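Long-range contacts in 2-dehydropantoate 2-reductase (Geobacter metallireducens, PDB 3HN2), which probably catalyses the NADPH-dependent reduction of 2-dehydropantoate (ketopantoate) to (R)-pantoate, a step of pantothenate biosynthesis: residues A[214-218]-A[246-250]; A[221-225]-A[237-242]; A[226-231]-A[281-287]. All coordinates share one frame; numbering follows the deposited sequence.

Interaction 1 of 3, residues A[214-218]-A[246-250]; sequences RKLVR and LEFTD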
ATOM      1  N   ARG A 214       3.060  -9.428  14.158  1.00 61.30           N
ATOM      2  CA  ARG A 214       3.863  -8.353  13.570  1.00 54.57           C
ATOM      3  C   ARG A 214       5.314  -8.496  14.017  1.00 49.71           C
ATOM      4  O   ARG A 214       6.232  -8.287  13.223  1.00 58.03           O
ATOM      5  CB  ARG A 214       3.335  -6.975  13.972  1.00 53.09           C
ATOM      6  CG  ARG A 214       1.928  -6.664  13.500  1.00 56.66           C
ATOM      7  CD  ARG A 214       1.497  -5.261  13.935  1.00 58.57           C
ATOM      8  NE  ARG A 214       2.134  -4.231  13.117  1.00 72.47           N
ATOM      9  CZ  ARG A 214       1.619  -3.727  11.999  1.00 69.75           C
ATOM     10  NH1 ARG A 214       2.289  -2.801  11.325  1.00 74.27           N
ATOM     11  NH2 ARG A 214       0.441  -4.145  11.547  1.00 57.30           N
ATOM     12  N   LYS A 215       5.500  -8.860  15.289  1.00 46.05           N
ATOM     13  CA  LYS A 215       6.817  -9.136  15.873  1.00 43.99           C
ATOM     14  C   LYS A 215       7.491 -10.334  15.192  1.00 39.96           C
ATOM     15  O   LYS A 215       8.713 -10.343  14.993  1.00 47.18           O
ATOM     16  CB  LYS A 215       6.677  -9.369  17.381  1.00 41.02           C
ATOM     17  CG  LYS A 215       7.975  -9.608  18.150  1.00 47.59           C
ATOM     18  CD  LYS A 215       7.692  -9.674  19.647  1.00 52.01           C
ATOM     19  CE  LYS A 215       8.954  -9.864  20.471  1.00 58.36           C
ATOM     20  NZ  LYS A 215       9.280 -11.302  20.672  1.00 72.01           N
ATOM     21  N   LEU A 216       6.679 -11.325  14.820  1.00 28.50           N
ATOM     22  CA  LEU A 216       7.134 -12.477  14.053  1.00 35.93           C
ATOM     23  C   LEU A 216       7.624 -12.045  12.669  1.00 40.37           C
ATOM     24  O   LEU A 216       8.726 -12.396  12.275  1.00 28.07           O
ATOM     25  CB  LEU A 216       5.997 -13.477  13.883  1.00 26.91           C
ATOM     26  CG  LEU A 216       6.247 -14.988  13.846  1.00 30.23           C
ATOM     27  CD1 LEU A 216       5.240 -15.587  12.880  1.00 11.24           C
ATOM     28  CD2 LEU A 216       7.670 -15.416  13.468  1.00 46.39           C
ATOM     29  N   VAL A 217       6.781 -11.293  11.956  1.00 40.67           N
ATOM     30  CA  VAL A 217       7.097 -10.752  10.645  1.00 36.24           C
ATOM     31  C   VAL A 217       8.383  -9.940  10.705  1.00 43.02           C
ATOM     32  O   VAL A 217       9.268 -10.135   9.875  1.00 35.19           O
ATOM     33  CB  VAL A 217       5.918  -9.928  10.064  1.00 28.15           C
ATOM     34  CG1 VAL A 217       6.329  -9.159   8.822  1.00 56.33           C
ATOM     35  CG2 VAL A 217       4.787 -10.847   9.702  1.00 45.65           C
ATOM     36  N   ARG A 218       8.500  -9.080  11.719  1.00 46.95           N
ATOM     37  CA  ARG A 218       9.741  -8.344  11.989  1.00 47.35           C
ATOM     38  C   ARG A 218      10.962  -9.259  12.052  1.00 41.37           C
ATOM     39  O   ARG A 218      11.971  -8.974  11.422  1.00 41.20           O
ATOM     40  CB  ARG A 218       9.641  -7.561  13.298  1.00 41.64           C
ATOM     41  CG  ARG A 218       8.916  -6.240  13.191  1.00 56.81           C
ATOM     42  CD  ARG A 218       8.712  -5.645  14.564  1.00 61.93           C
ATOM     43  NE  ARG A 218       7.550  -4.761  14.606  1.00 82.15           N
ATOM     44  CZ  ARG A 218       6.730  -4.648  15.648  1.00 85.72           C
ATOM     45  NH1 ARG A 218       5.699  -3.815  15.590  1.00 96.55           N
ATOM     46  NH2 ARG A 218       6.929  -5.371  16.745  1.00 72.16           N
ATOM     47  N   LEU A 246       6.454  -3.197   6.644  1.00 40.19           N
ATOM     48  CA  LEU A 246       5.406  -3.354   7.633  1.00 52.47           C
ATOM     49  C   LEU A 246       4.285  -2.367   7.314  1.00 59.22           C
ATOM     50  O   LEU A 246       3.113  -2.748   7.260  1.00 62.48           O
ATOM     51  CB  LEU A 246       5.989  -3.109   9.031  1.00 51.32           C
ATOM     52  CG  LEU A 246       5.572  -3.906  10.270  1.00 45.78           C
ATOM     53  CD1 LEU A 246       5.293  -5.377   9.994  1.00 31.88           C
ATOM     54  CD2 LEU A 246       6.654  -3.770  11.337  1.00 52.52           C
ATOM     55  N   GLU A 247       4.662  -1.115   7.054  1.00 64.69           N
ATOM     56  CA  GLU A 247       3.706  -0.050   6.724  1.00 62.01           C
ATOM     57  C   GLU A 247       3.185  -0.142   5.289  1.00 56.24           C
ATOM     58  O   GLU A 247       2.046   0.227   5.025  1.00 50.33           O
ATOM     59  CB  GLU A 247       4.327   1.331   6.958  1.00 60.14           C
ATOM     60  CG  GLU A 247       4.528   1.707   8.428  1.00 63.90           C
ATOM     61  CD  GLU A 247       5.230   3.051   8.605  1.00 69.37           C
ATOM     62  OE1 GLU A 247       5.639   3.367   9.743  1.00 69.58           O
ATOM     63  OE2 GLU A 247       5.375   3.795   7.608  1.00 81.12           O
ATOM     64  N   PHE A 248       4.030  -0.623   4.375  1.00 56.21           N
ATOM     65  CA  PHE A 248       3.678  -0.781   2.956  1.00 51.40           C
ATOM     66  C   PHE A 248       2.570  -1.808   2.762  1.00 47.57           C
ATOM     67  O   PHE A 248       1.614  -1.556   2.031  1.00 52.61           O
ATOM     68  CB  PHE A 248       4.926  -1.165   2.145  1.00 59.77           C
ATOM     69  CG  PHE A 248       4.650  -1.584   0.724  1.00 60.22           C
ATOM     70  CD1 PHE A 248       4.430  -0.632  -0.266  1.00 64.08           C
ATOM     71  CD2 PHE A 248       4.659  -2.932   0.369  1.00 64.36           C
ATOM     72  CE1 PHE A 248       4.190  -1.015  -1.579  1.00 65.41           C
ATOM     73  CE2 PHE A 248       4.418  -3.326  -0.941  1.00 81.97           C
ATOM     74  CZ  PHE A 248       4.187  -2.365  -1.919  1.00 76.00           C
ATOM     75  N   THR A 249       2.703  -2.953   3.432  1.00 46.24           N
ATOM     76  CA  THR A 249       1.745  -4.058   3.324  1.00 43.81           C
ATOM     77  C   THR A 249       0.416  -3.701   4.005  1.00 47.81           C
ATOM     78  O   THR A 249      -0.621  -4.280   3.695  1.00 53.20           O
ATOM     79  CB  THR A 249       2.335  -5.378   3.908  1.00 45.89           C
ATOM     80  OG1 THR A 249       3.753  -5.385   3.737  1.00 13.11           O
ATOM     81  CG2 THR A 249       1.791  -6.604   3.202  1.00 13.44           C
ATOM     82  N   ASP A 250       0.461  -2.720   4.904  1.00 51.07           N
ATOM     83  CA  ASP A 250      -0.705  -2.248   5.648  1.00 46.22           C
ATOM     84  C   ASP A 250      -1.661  -1.403   4.789  1.00 52.91           C
ATOM     85  O   ASP A 250      -2.781  -1.098   5.210  1.00 53.30           O
ATOM     86  CB  ASP A 250      -0.235  -1.434   6.859  1.00 50.40           C
ATOM     87  CG  ASP A 250      -1.038  -1.728   8.117  1.00 70.82           C
ATOM     88  OD1 ASP A 250      -0.468  -1.588   9.221  1.00 77.97           O
ATOM     89  OD2 ASP A 250      -2.229  -2.099   8.011  1.00 77.12           O
TER

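Interaction 2 of 3, residues A[221-225]-A[237-242]; sequences MLEVI and IADGYV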
ATOM      1  N   MET A 221      11.746 -10.990   8.734  1.00 40.37           N
ATOM      2  CA  MET A 221      12.331  -9.930   7.925  1.00 29.38           C
ATOM      3  C   MET A 221      13.787  -9.619   8.247  1.00 42.61           C
ATOM      4  O   MET A 221      14.616  -9.524   7.331  1.00 35.33           O
ATOM      5  CB  MET A 221      11.509  -8.667   8.045  1.00 19.58           C
ATOM      6  CG  MET A 221      10.274  -8.700   7.192  1.00 14.43           C
ATOM      7  SD  MET A 221       9.579  -7.056   7.010  1.00 20.50           S
ATOM      8  CE  MET A 221       8.256  -7.495   5.908  1.00  2.00           C
ATOM      9  N   LEU A 222      14.097  -9.479   9.539  1.00 35.47           N
ATOM     10  CA  LEU A 222      15.481  -9.264   9.981  1.00 40.19           C
ATOM     11  C   LEU A 222      16.473 -10.372   9.569  1.00 38.19           C
ATOM     12  O   LEU A 222      17.658 -10.099   9.387  1.00 39.56           O
ATOM     13  CB  LEU A 222      15.541  -9.060  11.490  1.00 20.51           C
ATOM     14  CG  LEU A 222      15.056  -7.701  11.999  1.00 48.81           C
ATOM     15  CD1 LEU A 222      14.564  -7.768  13.457  1.00 28.82           C
ATOM     16  CD2 LEU A 222      16.138  -6.667  11.836  1.00 35.48           C
ATOM     17  N   GLU A 223      15.980 -11.602   9.436  1.00 34.27           N
ATOM     18  CA  GLU A 223      16.797 -12.746   9.061  1.00 50.43           C
ATOM     19  C   GLU A 223      17.168 -12.682   7.590  1.00 49.14           C
ATOM     20  O   GLU A 223      18.325 -12.884   7.234  1.00 52.08           O
ATOM     21  CB  GLU A 223      16.064 -14.055   9.356  1.00 55.80           C
ATOM     22  CG  GLU A 223      15.961 -14.398  10.833  1.00 57.38           C
ATOM     23  CD  GLU A 223      15.313 -15.750  11.084  1.00 70.41           C
ATOM     24  OE1 GLU A 223      15.144 -16.544  10.128  1.00 63.38           O
ATOM     25  OE2 GLU A 223      14.972 -16.017  12.256  1.00 84.63           O
ATOM     26  N   VAL A 224      16.169 -12.387   6.756  1.00 50.07           N
ATOM     27  CA  VAL A 224      16.331 -12.195   5.315  1.00 43.58           C
ATOM     28  C   VAL A 224      17.327 -11.076   5.011  1.00 47.37           C
ATOM     29  O   VAL A 224      18.168 -11.215   4.115  1.00 53.28           O
ATOM     30  CB  VAL A 224      14.966 -11.904   4.636  1.00 46.49           C
ATOM     31  CG1 VAL A 224      15.115 -11.724   3.137  1.00 40.74           C
ATOM     32  CG2 VAL A 224      13.977 -13.027   4.921  1.00 56.98           C
ATOM     33  N   ILE A 225      17.235  -9.986   5.771  1.00 41.74           N
ATOM     34  CA  ILE A 225      18.181  -8.871   5.691  1.00 42.43           C
ATOM     35  C   ILE A 225      19.607  -9.305   6.073  1.00 46.94           C
ATOM     36  O   ILE A 225      20.573  -8.962   5.375  1.00 51.37           O
ATOM     37  CB  ILE A 225      17.701  -7.666   6.544  1.00 39.95           C
ATOM     38  CG1 ILE A 225      16.511  -6.979   5.870  1.00 35.60           C
ATOM     39  CG2 ILE A 225      18.813  -6.646   6.747  1.00 37.60           C
ATOM     40  CD1 ILE A 225      15.734  -6.033   6.792  1.00 48.67           C
ATOM     41  N   ILE A 237      21.719  -3.374   2.959  1.00 42.97           N
ATOM     42  CA  ILE A 237      20.309  -3.184   3.302  1.00 39.42           C
ATOM     43  C   ILE A 237      20.234  -2.958   4.797  1.00 30.22           C
ATOM     44  O   ILE A 237      20.651  -3.808   5.591  1.00 26.73           O
ATOM     45  CB  ILE A 237      19.423  -4.393   2.909  1.00 43.59           C
ATOM     46  CG1 ILE A 237      19.618  -4.746   1.427  1.00 45.62           C
ATOM     47  CG2 ILE A 237      17.956  -4.104   3.212  1.00 28.86           C
ATOM     48  CD1 ILE A 237      18.976  -6.046   1.008  1.00 35.51           C
ATOM     49  N   ALA A 238      19.743  -1.786   5.171  1.00 39.08           N
ATOM     50  CA  ALA A 238      19.561  -1.445   6.572  1.00 46.10           C
ATOM     51  C   ALA A 238      18.275  -2.077   7.036  1.00 45.17           C
ATOM     52  O   ALA A 238      17.366  -2.266   6.231  1.00 56.56           O
ATOM     53  CB  ALA A 238      19.486   0.062   6.731  1.00 44.72           C
ATOM     54  N   ASP A 239      18.198  -2.424   8.321  1.00 55.44           N
ATOM     55  CA  ASP A 239      16.885  -2.628   8.946  1.00 51.16           C
ATOM     56  C   ASP A 239      16.284  -1.259   9.212  1.00 58.67           C
ATOM     57  O   ASP A 239      17.006  -0.260   9.294  1.00 64.70           O
ATOM     58  CB  ASP A 239      16.912  -3.509  10.206  1.00 45.83           C
ATOM     59  CG  ASP A 239      18.185  -3.371  11.017  1.00 52.77           C
ATOM     60  OD1 ASP A 239      18.746  -4.417  11.413  1.00 46.31           O
ATOM     61  OD2 ASP A 239      18.620  -2.229  11.273  1.00 67.90           O
ATOM     62  N   GLY A 240      14.963  -1.218   9.342  1.00 61.93           N
ATOM     63  CA  GLY A 240      14.227   0.018   9.136  1.00 50.29           C
ATOM     64  C   GLY A 240      13.537  -0.132   7.794  1.00 52.81           C
ATOM     65  O   GLY A 240      12.432   0.384   7.609  1.00 53.95           O
ATOM     66  N   TYR A 241      14.178  -0.859   6.863  1.00 44.07           N
ATOM     67  CA  TYR A 241      13.478  -1.365   5.670  1.00 36.28           C
ATOM     68  C   TYR A 241      12.368  -2.344   6.093  1.00 29.24           C
ATOM     69  O   TYR A 241      11.434  -2.598   5.327  1.00 30.29           O
ATOM     70  CB  TYR A 241      14.429  -1.990   4.603  1.00 26.57           C
ATOM     71  CG  TYR A 241      13.680  -2.429   3.339  1.00  2.00           C
ATOM     72  CD1 TYR A 241      13.393  -3.749   3.108  1.00  2.00           C
ATOM     73  CD2 TYR A 241      13.196  -1.496   2.439  1.00  2.00           C
ATOM     74  CE1 TYR A 241      12.667  -4.132   2.003  1.00  2.00           C
ATOM     75  CE2 TYR A 241      12.471  -1.868   1.324  1.00  2.00           C
ATOM     76  CZ  TYR A 241      12.226  -3.189   1.108  1.00  2.00           C
ATOM     77  OH  TYR A 241      11.490  -3.593  -0.012  1.00 18.42           O
ATOM     78  N   VAL A 242      12.491  -2.880   7.312  1.00 34.89           N
ATOM     79  CA  VAL A 242      11.443  -3.655   7.984  1.00 38.04           C
ATOM     80  C   VAL A 242      10.216  -2.777   8.174  1.00 41.94           C
ATOM     81  O   VAL A 242       9.161  -3.063   7.605  1.00 43.84           O
ATOM     82  CB  VAL A 242      11.907  -4.186   9.373  1.00 41.91           C
ATOM     83  CG1 VAL A 242      10.724  -4.739  10.190  1.00 50.17           C
ATOM     84  CG2 VAL A 242      12.958  -5.245   9.221  1.00 30.52           C
TER

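Interaction 3 of 3, residues A[226-231]-A[281-287]; sequences AGANAQ and YGAREGI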
ATOM      1  N   ALA A 226      19.727 -10.083   7.151  1.00 38.77           N
ATOM      2  CA  ALA A 226      21.020 -10.605   7.604  1.00 43.95           C
ATOM      3  C   ALA A 226      21.647 -11.557   6.579  1.00 51.68           C
ATOM      4  O   ALA A 226      22.868 -11.562   6.379  1.00 53.35           O
ATOM      5  CB  ALA A 226      20.874 -11.286   8.934  1.00 38.71           C
ATOM      6  N   GLY A 227      20.798 -12.343   5.925  1.00 53.02           N
ATOM      7  CA  GLY A 227      21.222 -13.227   4.850  1.00 52.50           C
ATOM      8  C   GLY A 227      21.542 -12.459   3.586  1.00 60.66           C
ATOM      9  O   GLY A 227      22.303 -12.936   2.744  1.00 69.31           O
ATOM     10  N   ALA A 228      20.960 -11.269   3.453  1.00 62.57           N
ATOM     11  CA  ALA A 228      21.214 -10.405   2.305  1.00 56.96           C
ATOM     12  C   ALA A 228      22.527  -9.650   2.452  1.00 54.93           C
ATOM     13  O   ALA A 228      23.297  -9.558   1.507  1.00 60.38           O
ATOM     14  CB  ALA A 228      20.077  -9.426   2.116  1.00 57.35           C
ATOM     15  N   ASN A 229      22.774  -9.116   3.645  1.00 55.59           N
ATOM     16  CA  ASN A 229      23.917  -8.238   3.881  1.00 47.67           C
ATOM     17  C   ASN A 229      25.275  -8.921   3.834  1.00 50.74           C
ATOM     18  O   ASN A 229      26.292  -8.268   3.591  1.00 57.89           O
ATOM     19  CB  ASN A 229      23.740  -7.468   5.187  1.00 36.81           C
ATOM     20  CG  ASN A 229      22.731  -6.351   5.058  1.00 51.17           C
ATOM     21  OD1 ASN A 229      22.577  -5.764   3.981  1.00 31.85           O
ATOM     22  ND2 ASN A 229      22.035  -6.042   6.157  1.00 38.34           N
ATOM     23  N   ALA A 230      25.285 -10.230   4.046  1.00 51.05           N
ATOM     24  CA  ALA A 230      26.513 -11.000   3.934  1.00 59.64           C
ATOM     25  C   ALA A 230      26.603 -11.750   2.598  1.00 63.41           C
ATOM     26  O   ALA A 230      27.151 -12.850   2.536  1.00 66.14           O
ATOM     27  CB  ALA A 230      26.641 -11.953   5.107  1.00 57.20           C
ATOM     28  N   GLN A 231      26.083 -11.138   1.532  1.00 65.02           N
ATOM     29  CA  GLN A 231      26.023 -11.786   0.217  1.00 68.44           C
ATOM     30  C   GLN A 231      26.866 -11.080  -0.858  1.00 70.50           C
ATOM     31  O   GLN A 231      26.745 -11.373  -2.054  1.00 68.00           O
ATOM     32  CB  GLN A 231      24.567 -11.914  -0.244  1.00 66.60           C
ATOM     33  CG  GLN A 231      24.254 -13.207  -0.979  1.00 69.86           C
ATOM     34  CD  GLN A 231      24.405 -14.428  -0.095  1.00 63.77           C
ATOM     35  OE1 GLN A 231      25.076 -15.391  -0.461  1.00 63.37           O
ATOM     36  NE2 GLN A 231      23.785 -14.392   1.078  1.00 59.46           N
ATOM     37  N   TYR A 281      21.817 -19.853   0.251  1.00 42.87           N
ATOM     38  CA  TYR A 281      22.733 -18.712   0.116  1.00 44.20           C
ATOM     39  C   TYR A 281      23.228 -18.148   1.444  1.00 49.44           C
ATOM     40  O   TYR A 281      24.375 -17.712   1.545  1.00 55.20           O
ATOM     41  CB  TYR A 281      22.112 -17.599  -0.735  1.00 47.30           C
ATOM     42  CG  TYR A 281      22.419 -17.706  -2.216  1.00 58.90           C
ATOM     43  CD1 TYR A 281      23.692 -17.413  -2.711  1.00 63.56           C
ATOM     44  CD2 TYR A 281      21.438 -18.097  -3.123  1.00 67.96           C
ATOM     45  CE1 TYR A 281      23.975 -17.513  -4.070  1.00 74.22           C
ATOM     46  CE2 TYR A 281      21.708 -18.196  -4.484  1.00 68.32           C
ATOM     47  CZ  TYR A 281      22.976 -17.905  -4.949  1.00 74.56           C
ATOM     48  OH  TYR A 281      23.239 -18.002  -6.296  1.00 73.03           O
ATOM     49  N   GLY A 282      22.368 -18.172   2.459  1.00 54.37           N
ATOM     50  CA  GLY A 282      22.739 -17.728   3.798  1.00 61.33           C
ATOM     51  C   GLY A 282      23.606 -18.730   4.540  1.00 67.55           C
ATOM     52  O   GLY A 282      24.507 -18.339   5.286  1.00 69.97           O
ATOM     53  N   ALA A 283      23.326 -20.019   4.337  1.00 70.16           N
ATOM     54  CA  ALA A 283      24.066 -21.103   4.987  1.00 69.15           C
ATOM     55  C   ALA A 283      25.469 -21.228   4.415  1.00 68.53           C
ATOM     56  O   ALA A 283      26.410 -21.559   5.138  1.00 70.76           O
ATOM     57  CB  ALA A 283      23.319 -22.420   4.854  1.00 69.38           C
ATOM     58  N   ARG A 284      25.584 -20.949   3.113  1.00 67.48           N
ATOM     59  CA  ARG A 284      26.853 -20.879   2.382  1.00 64.86           C
ATOM     60  C   ARG A 284      27.808 -19.854   3.000  1.00 62.77           C
ATOM     61  O   ARG A 284      29.023 -20.026   2.961  1.00 71.47           O
ATOM     62  CB  ARG A 284      26.566 -20.500   0.928  1.00 68.35           C
ATOM     63  CG  ARG A 284      27.694 -20.726  -0.070  1.00 79.56           C
ATOM     64  CD  ARG A 284      27.670 -19.619  -1.116  1.00 86.85           C
ATOM     65  NE  ARG A 284      27.620 -20.131  -2.483  1.00 93.02           N
ATOM     66  CZ  ARG A 284      27.418 -19.384  -3.566  1.00 95.41           C
ATOM     67  NH1 ARG A 284      27.245 -18.071  -3.462  1.00 89.33           N
ATOM     68  NH2 ARG A 284      27.385 -19.955  -4.764  1.00 93.68           N
ATOM     69  N   GLU A 285      27.244 -18.784   3.555  1.00 61.72           N
ATOM     70  CA  GLU A 285      28.015 -17.763   4.255  1.00 59.42           C
ATOM     71  C   GLU A 285      27.909 -17.942   5.763  1.00 58.98           C
ATOM     72  O   GLU A 285      28.538 -17.208   6.525  1.00 59.40           O
ATOM     73  CB  GLU A 285      27.549 -16.359   3.853  1.00 58.96           C
ATOM     74  CG  GLU A 285      27.369 -16.149   2.345  1.00 62.77           C
ATOM     75  CD  GLU A 285      28.665 -16.265   1.550  1.00 64.38           C
ATOM     76  OE1 GLU A 285      28.602 -16.773   0.412  1.00 64.93           O
ATOM     77  OE2 GLU A 285      29.739 -15.856   2.051  1.00 66.73           O
ATOM     78  N   GLY A 286      27.108 -18.920   6.182  1.00 62.59           N
ATOM     79  CA  GLY A 286      26.936 -19.251   7.595  1.00 64.53           C
ATOM     80  C   GLY A 286      26.135 -18.217   8.358  1.00 63.15           C
ATOM     81  O   GLY A 286      26.685 -17.502   9.194  1.00 62.95           O
ATOM     82  N   ILE A 287      24.840 -18.131   8.053  1.00 65.10           N
ATOM     83  CA  ILE A 287      23.922 -17.213   8.740  1.00 61.97           C
ATOM     84  C   ILE A 287      22.772 -17.995   9.374  1.00 54.68           C
ATOM     85  O   ILE A 287      22.129 -18.818   8.724  1.00 53.39           O
ATOM     86  CB  ILE A 287      23.404 -16.067   7.795  1.00 62.81           C
ATOM     87  CG1 ILE A 287      24.407 -14.910   7.738  1.00 59.98           C
ATOM     88  CG2 ILE A 287      22.079 -15.487   8.272  1.00 50.49           C
ATOM     89  CD1 ILE A 287      25.525 -15.089   6.747  1.00 76.35           C
TER

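Interaction 1 of 3, residues A[214-218]-A[246-250]
Leu246 reaches from helix 241-249 into a group of three residues on helix 211-229: Arg214, Val217 and Arg218. Its CB points toward that helix. CG follows and lies 3.6 Å from Arg214 NH1. There the chain forks. CD1 lies over one face of the Arg214 guanidinium and also meets Val217 CG1 at 4.1 Å. CD2 turns to the other arginine and sits at the edge of the Arg218 guanidinium, 3.5 Å from Arg218 NE, with the Arg218 CG methylene close by.

Arg214 gets past the leucine through a bend in its chain (chi3 76°). Beyond it, NH2 forms a long salt bridge to Asp250 OD1, 3.6 Å away. OD1 lies near the guanidinium plane, and the two flat groups are 33° apart. The same NH2 also donates a hydrogen bond to Leu208 O. Asp172 of the second subunit packs on Arg214, and Ala143 of that subunit packs on Asp250, so this end of the contact adjoins the subunit interface.

The contact is thus mainly aliphatic carbon against arginine side chains. At this length the ion pair probably adds a diffuse attraction more than a directed bond.

Interaction 2 of 3, residues A[221-225]-A[237-242]
The connection between helix 211-229 and helix 241-249, in the C-terminal helical part of the reductase, folds back here so that Ile225 meets Ile237 and Val242. The two segments run in opposite directions: Met221 lies beside Val242, and Ile225 beside Ile237.

Ile225 has the largest share of the contact. Its CG2 is anti to the backbone N and lies 3.6 Å from the carbonyl oxygen, Ile237 O. Its other branch starts on the far side from its own carbonyl carbon (chi1 -73°) and runs on extended. Along this branch, CG1 meets Ile237 CG2 at 4.2 Å. At the end, CD1 reaches Val242 CG2 at 3.8 Å and passes close to Ala238 O.

Val242 is shared between two turns of the helix. Its CG2 also touches Met221 CB, at 3.9 Å. Its CG1 faces the sulfur, with Met221 SD at 4.1 Å, and SD lies near Val242 CA as well. Met221 also packs on Pro192 and Phe193 of helix 179-200.

The outer margin is different. Leu222 CD2 packs against the side of Asp239, 3.6 Å from Asp239 CB and 3.5 Å from Asp239 OD1. Both residues are exposed, so this is a methyl against the carboxylate side chain at the surface.

The backbone oxygen of Ile237 is not left to the Ile225 methyl alone, since Asn229 ND2 donates a hydrogen bond to it. This holds the start of the returning segment to the C-terminal end of helix 211-229. Such apolar packing of a returning connection on the helix before it is typical of a helix-loop-helix unit, here within the 6PGD-like C-terminal domain of the ketopantoate reductase family.

Interaction 3 of 3, residues A[226-231]-A[281-287]
Ala226 meets Ile287 at the start of the contact. Ile287 CG1 lies 3.9 Å from the carbonyl oxygen, Ala226 O, and the methyl Ala226 CB faces Ile287 CG2 more loosely.

Gly227 comes next. Its CA is only 4.9 Å from Gly282 CA. With no side chain on either residue, the backbones of helix 211-229 and helix 271-284 come together directly. Ile287 CG2 covers the edge of this glycine pair at Gly227 N.

Helix 271-284 ends in a Schellman motif, which probably helps bring Ile287 to this place. Gly286 takes a positive phi of 72°. Weak backbone bonds run from Gly286 N to Ala283 O and from Ile287 N to Gly282 O. The chain is thereby turned back, and the isoleucine faces the neighbouring helix.

Ala230 uses both of its ends. Its CB touches Ile287 CD1 at 3.7 Å, and its carbonyl oxygen, Ala230 O, lies 3.3 Å from Glu285 CG.

Gln231 closes the segment. A bend at chi2 (65°) folds its amide back over the end of helix 211-229, where NE2 donates to Gly227 O at 2.7 Å. That acceptor lies in the amide plane. NE2 also gives a weak bond across to Tyr281 O, 3.4 Å away. OE1 lies at the edge of the Tyr281 ring, 3.3 Å from Tyr281 CD1, with amide and ring planes nearly perpendicular (83°). Gln231 OE1 is also 3.1 Å from Tyr281 O, an acceptor beside an acceptor, which makes no bond and is probably unfavourable. A leucine here has no N-H to give, which would probably leave Gly227 O without its side-chain donor and break the polar link to Tyr281 O. Trp184 of helix 179-200 packs on both Gln231 and Tyr281.

In the fold
All three contacts use helix 211-229, taken in order from its N-terminal side. The chain runs along this helix through 214-218 and 221-225 and leaves it within 226-231, before any contact closes. Interaction 2 closes first, at 237-242, making a short loop. Interaction 1 closes next, at 246-250, so interaction 2 is nested inside it. Interaction 3 closes last, at 281-287, and crosses both others. Arg218 CG packs on Val242 CG1 and joins interactions 1 and 2. Ala228 CB meets Ile237 CD1 between interactions 2 and 3. Interactions 1 and 3 stay about 9 Å apart at their nearest atoms. Together they tie helices 241-249 and 271-284 to one long helix of the C-terminal domain.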